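Local coordinates for periplasmic sugar-binding protein (Chloroflexus aurantiacus, PDB 4RXU) that binds D-glucose in the cleft between its two lobes and probably delivers such sugars to an ABC-type transporter, at residues Arg44-Ala55 with Lys298-Ile308. Numbering follows the deposited sequence.
With BGC (beta-D-glucopyranose), chain C.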
loop_
_atom_site.group_PDB
_atom_site.type_symbol
_atom_site.label_atom_id
_atom_site.label_comp_id
_atom_site.label_asym_id
_atom_site.label_seq_id
_atom_site.Cartn_x
_atom_site.Cartn_y
_atom_site.Cartn_z
ATOM N N ARG A 44 3.631 0.417 8.122
ATOM C CA ARG A 44 2.388 1.089 7.767
ATOM C C ARG A 44 1.382 1.009 8.907
ATOM O O ARG A 44 0.773 2.019 9.258
ATOM C CB ARG A 44 1.779 0.489 6.492
ATOM C CG ARG A 44 0.329 0.886 6.211
ATOM C CD ARG A 44 0.078 2.383 6.086
ATOM N NE ARG A 44 -1.345 2.618 6.272
ATOM C CZ ARG A 44 -2.300 2.461 5.359
ATOM N NH1 ARG A 44 -3.575 2.603 5.724
ATOM N NH2 ARG A 44 -2.024 2.187 4.089
ATOM N N TRP A 45 1.234 -0.190 9.492
ATOM C CA TRP A 45 0.137 -0.399 10.454
ATOM C C TRP A 45 0.364 0.281 11.794
ATOM O O TRP A 45 -0.588 0.495 12.533
ATOM C CB TRP A 45 -0.245 -1.885 10.613
ATOM C CG TRP A 45 -0.331 -2.469 9.252
ATOM C CD1 TRP A 45 0.524 -3.352 8.709
ATOM C CD2 TRP A 45 -1.198 -2.040 8.186
ATOM N NE1 TRP A 45 0.234 -3.544 7.373
ATOM C CE2 TRP A 45 -0.825 -2.747 7.037
ATOM C CE3 TRP A 45 -2.265 -1.146 8.103
ATOM C CZ2 TRP A 45 -1.455 -2.567 5.818
ATOM C CZ3 TRP A 45 -2.895 -0.980 6.897
ATOM C CH2 TRP A 45 -2.494 -1.683 5.774
ATOM N N ILE A 46 1.607 0.635 12.081
ATOM C CA ILE A 46 1.916 1.471 13.228
ATOM C C ILE A 46 1.317 2.869 13.039
ATOM O O ILE A 46 0.815 3.460 14.000
ATOM C CB ILE A 46 3.440 1.525 13.467
ATOM C CG1 ILE A 46 4.048 0.114 13.532
ATOM C CG2 ILE A 46 3.741 2.272 14.749
ATOM C CD1 ILE A 46 3.484 -0.792 14.598
ATOM N N GLN A 47 1.338 3.381 11.805
ATOM C CA GLN A 47 0.694 4.666 11.524
ATOM C C GLN A 47 -0.802 4.569 11.836
ATOM O O GLN A 47 -1.364 5.388 12.575
ATOM C CB GLN A 47 0.891 5.110 10.088
ATOM C CG GLN A 47 2.326 5.382 9.651
ATOM C CD GLN A 47 2.345 6.282 8.426
ATOM O OE1 GLN A 47 1.720 7.361 8.422
ATOM N NE2 GLN A 47 3.033 5.847 7.377
ATOM N N ASP A 48 -1.464 3.551 11.284
ATOM C CA ASP A 48 -2.901 3.419 11.551
ATOM C C ASP A 48 -3.197 3.218 13.032
ATOM O O ASP A 48 -4.137 3.807 13.536
ATOM C CB ASP A 48 -3.531 2.294 10.737
ATOM C CG ASP A 48 -3.294 2.468 9.263
ATOM O OD1 ASP A 48 -2.119 2.333 8.863
ATOM O OD2 ASP A 48 -4.267 2.769 8.521
ATOM N N GLU A 49 -2.412 2.395 13.721
ATOM C CA GLU A 49 -2.580 2.219 15.172
ATOM C C GLU A 49 -2.534 3.568 15.897
ATOM O O GLU A 49 -3.420 3.895 16.678
ATOM C CB GLU A 49 -1.506 1.284 15.757
ATOM C CG GLU A 49 -1.686 1.005 17.238
ATOM C CD GLU A 49 -0.527 0.241 17.817
ATOM O OE1 GLU A 49 0.605 0.415 17.318
ATOM O OE2 GLU A 49 -0.737 -0.520 18.775
ATOM N N THR A 50 -1.510 4.348 15.595
ATOM C CA THR A 50 -1.320 5.671 16.192
ATOM C C THR A 50 -2.466 6.603 15.894
ATOM O O THR A 50 -3.023 7.239 16.789
ATOM C CB THR A 50 -0.005 6.305 15.701
ATOM O OG1 THR A 50 1.095 5.540 16.231
ATOM C CG2 THR A 50 0.074 7.816 16.136
ATOM N N ARG A 51 -2.856 6.640 14.622
ATOM C CA ARG A 51 -3.910 7.533 14.200
ATOM C C ARG A 51 -5.277 7.108 14.746
ATOM O O ARG A 51 -6.097 7.979 15.093
ATOM C CB ARG A 51 -3.943 7.650 12.681
ATOM C CG ARG A 51 -2.648 8.160 12.064
ATOM C CD ARG A 51 -2.336 9.569 12.465
ATOM N NE ARG A 51 -1.108 10.036 11.820
ATOM C CZ ARG A 51 -0.679 11.289 11.880
ATOM N NH1 ARG A 51 -1.385 12.197 12.540
ATOM N NH2 ARG A 51 0.452 11.618 11.286
ATOM N N PHE A 52 -5.520 5.785 14.839
ATOM C CA PHE A 52 -6.743 5.316 15.457
ATOM C C PHE A 52 -6.814 5.771 16.900
ATOM O O PHE A 52 -7.825 6.324 17.342
ATOM C CB PHE A 52 -6.893 3.785 15.398
ATOM C CG PHE A 52 -7.625 3.295 14.164
ATOM C CD1 PHE A 52 -8.923 3.698 13.903
ATOM C CD2 PHE A 52 -7.012 2.431 13.278
ATOM C CE1 PHE A 52 -9.591 3.244 12.783
ATOM C CE2 PHE A 52 -7.680 1.965 12.165
ATOM C CZ PHE A 52 -8.965 2.368 11.914
ATOM N N ARG A 53 -5.736 5.509 17.635
ATOM C CA ARG A 53 -5.694 5.875 19.063
ATOM C C ARG A 53 -5.906 7.366 19.260
ATOM O O ARG A 53 -6.678 7.776 20.120
ATOM C CB ARG A 53 -4.381 5.435 19.692
ATOM C CG ARG A 53 -4.374 3.936 19.935
ATOM C CD ARG A 53 -3.180 3.472 20.754
ATOM N NE ARG A 53 -2.854 2.062 20.494
ATOM C CZ ARG A 53 -3.612 1.011 20.822
ATOM N NH1 ARG A 53 -4.777 1.161 21.438
ATOM N NH2 ARG A 53 -3.203 -0.222 20.516
ATOM N N GLU A 54 -5.253 8.180 18.437
ATOM C CA GLU A 54 -5.469 9.640 18.517
ATOM C C GLU A 54 -6.931 10.030 18.257
ATOM O O GLU A 54 -7.509 10.831 18.972
ATOM C CB GLU A 54 -4.526 10.386 17.584
ATOM C CG GLU A 54 -3.069 10.284 18.061
ATOM C CD GLU A 54 -2.035 10.724 17.039
ATOM O OE1 GLU A 54 -2.391 10.967 15.871
ATOM O OE2 GLU A 54 -0.838 10.806 17.418
ATOM N N ALA A 55 -7.525 9.447 17.230
ATOM C CA ALA A 55 -8.910 9.802 16.850
ATOM C C ALA A 55 -9.899 9.321 17.895
ATOM O O ALA A 55 -10.847 10.021 18.232
ATOM C CB ALA A 55 -9.265 9.237 15.473
ATOM N N LYS A 298 -0.496 9.035 1.601
ATOM C CA LYS A 298 -1.844 8.536 1.850
ATOM C C LYS A 298 -2.229 8.975 3.262
ATOM O O LYS A 298 -1.640 8.503 4.233
ATOM C CB LYS A 298 -1.884 7.009 1.693
ATOM C CG LYS A 298 -1.164 6.501 0.441
ATOM C CD LYS A 298 -1.530 5.108 -0.009
ATOM C CE LYS A 298 -1.321 4.089 1.086
ATOM N NZ LYS A 298 -1.450 2.720 0.506
ATOM N N ASP A 299 -3.145 9.935 3.370
ATOM C CA ASP A 299 -3.410 10.563 4.649
ATOM C C ASP A 299 -4.203 9.611 5.530
ATOM O O ASP A 299 -5.419 9.524 5.445
ATOM C CB ASP A 299 -4.126 11.906 4.443
ATOM C CG ASP A 299 -4.161 12.760 5.684
ATOM O OD1 ASP A 299 -4.050 12.207 6.810
ATOM O OD2 ASP A 299 -4.301 13.994 5.524
ATOM N N VAL A 300 -3.468 8.895 6.373
ATOM C CA VAL A 300 -4.049 7.926 7.295
ATOM C C VAL A 300 -5.038 8.563 8.259
ATOM O O VAL A 300 -5.947 7.899 8.745
ATOM C CB VAL A 300 -2.930 7.136 8.030
ATOM C CG1 VAL A 300 -3.520 6.190 9.070
ATOM C CG2 VAL A 300 -2.090 6.332 7.044
ATOM N N ARG A 301 -4.894 9.849 8.550
ATOM C CA ARG A 301 -5.920 10.515 9.366
ATOM C C ARG A 301 -7.307 10.444 8.719
ATOM O O ARG A 301 -8.318 10.234 9.391
ATOM C CB ARG A 301 -5.567 11.993 9.617
ATOM C CG ARG A 301 -4.207 12.190 10.249
ATOM C CD ARG A 301 -3.839 13.652 10.320
ATOM N NE ARG A 301 -3.716 14.228 8.992
ATOM C CZ ARG A 301 -3.392 15.486 8.744
ATOM N NH1 ARG A 301 -3.173 16.333 9.752
ATOM N NH2 ARG A 301 -3.320 15.898 7.484
ATOM N N THR A 302 -7.337 10.602 7.395
ATOM C CA THR A 302 -8.605 10.537 6.674
ATOM C C THR A 302 -9.154 9.107 6.657
ATOM O O THR A 302 -10.345 8.899 6.832
ATOM C CB THR A 302 -8.457 11.036 5.232
ATOM O OG1 THR A 302 -7.885 12.355 5.266
ATOM C CG2 THR A 302 -9.804 11.079 4.497
ATOM N N LEU A 303 -8.279 8.133 6.445
ATOM C CA LEU A 303 -8.702 6.744 6.363
ATOM C C LEU A 303 -9.314 6.333 7.706
ATOM O O LEU A 303 -10.400 5.735 7.764
ATOM C CB LEU A 303 -7.514 5.851 6.005
ATOM C CG LEU A 303 -7.914 4.502 5.384
ATOM C CD1 LEU A 303 -8.351 4.666 3.939
ATOM C CD2 LEU A 303 -6.787 3.487 5.478
ATOM N N VAL A 304 -8.618 6.672 8.790
ATOM C CA VAL A 304 -9.079 6.357 10.122
ATOM C C VAL A 304 -10.436 7.001 10.387
ATOM O O VAL A 304 -11.364 6.349 10.883
ATOM C CB VAL A 304 -8.027 6.792 11.162
ATOM C CG1 VAL A 304 -8.641 7.017 12.537
ATOM C CG2 VAL A 304 -6.892 5.770 11.208
ATOM N N GLN A 305 -10.554 8.293 10.093
ATOM C CA GLN A 305 -11.821 8.986 10.373
ATOM C C GLN A 305 -12.954 8.416 9.531
ATOM O O GLN A 305 -14.064 8.279 10.011
ATOM C CB GLN A 305 -11.711 10.499 10.189
ATOM C CG GLN A 305 -12.672 11.283 11.088
ATOM C CD GLN A 305 -12.342 11.138 12.571
ATOM O OE1 GLN A 305 -11.173 11.177 12.981
ATOM N NE2 GLN A 305 -13.368 10.961 13.376
ATOM N N ASP A 306 -12.664 8.082 8.267
ATOM C CA ASP A 306 -13.670 7.470 7.387
ATOM C C ASP A 306 -14.197 6.180 7.986
ATOM O O ASP A 306 -15.391 5.923 7.993
ATOM C CB ASP A 306 -13.118 7.238 5.985
ATOM C CG ASP A 306 -13.126 8.484 5.142
ATOM O OD1 ASP A 306 -13.706 9.521 5.551
ATOM O OD2 ASP A 306 -12.554 8.399 4.037
ATOM N N ALA A 307 -13.292 5.397 8.552
ATOM C CA ALA A 307 -13.677 4.133 9.205
ATOM C C ALA A 307 -14.478 4.352 10.492
ATOM O O ALA A 307 -15.455 3.646 10.763
ATOM C CB ALA A 307 -12.445 3.293 9.505
ATOM N N ILE A 308 -14.036 5.304 11.293
ATOM C CA ILE A 308 -14.738 5.595 12.543
ATOM C C ILE A 308 -16.141 6.112 12.197
ATOM O O ILE A 308 -17.140 5.685 12.779
ATOM C CB ILE A 308 -13.961 6.587 13.426
ATOM C CG1 ILE A 308 -12.663 5.946 13.929
ATOM C CG2 ILE A 308 -14.839 7.047 14.602
ATOM C CD1 ILE A 308 -11.676 6.935 14.530
HETATM C C2 BGC C . -0.779 -0.669 2.236
HETATM C C3 BGC C . 0.510 0.113 2.081
HETATM C C4 BGC C . 1.621 -0.597 2.840
HETATM C C5 BGC C . 1.710 -2.071 2.441
HETATM C C6 BGC C . 2.686 -2.866 3.280
HETATM C C1 BGC C . -0.464 -2.036 1.652
HETATM O O1 BGC C . -1.602 -2.830 1.492
HETATM O O2 BGC C . -1.826 -0.007 1.519
HETATM O O3 BGC C . 0.294 1.425 2.591
HETATM O O4 BGC C . 2.879 0.001 2.469
HETATM O O5 BGC C . 0.442 -2.688 2.543
HETATM O O6 BGC C . 2.472 -2.666 4.679
HETATM O O HOH W 1 -11.942 11.763 16.395
#
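With CG anti to the backbone N (chi1 166°) and the chain bent at chi2, Arg44 brings its guanidinium to Lys298, Val300 and Leu303, where helices 44-55 and 300-308 in one lobe of the periplasmic binding protein fold cross at -56° in knobs-into-holes packing. Arg44 grips Asp48 side-on: NE bonds OD1 of Asp48 at 2.7 Å, tilted from the guanidinium plane, and NH1 meets OD2 nearly straight and in plane, both on syn lone pairs. Trp45 lies over one face of this guanidinium, and Arg44 NH2 donates to glucose O3 at 2.9 Å while also pairing with Asp118. Lys298 NZ, bonded also to Gln277, reaches the same O3 and O2, so two cationic side chains share one sugar hydroxyl. Replacing Arg44 with an alanine would probably leave Asp48 without its charge partner, although Tyr117 still bonds it, and deprive O3 of one donor. Beside this site, Val300 is a knob among Arg44, Gln47, Asp48 and Arg51, its CG1 3.5 Å from Asp48 OD2. Farther along the helices, Val304 fills the next hole, among Asp48, Arg51, Phe52 and Ala55, and Ala55 CB presses tightly on Ile308 CD1 at 3.5 Å. Methyl CG2 of Val304 stands 3.7 Å from the Phe52 ring centroid, a CH-pi contact only 3° off the normal.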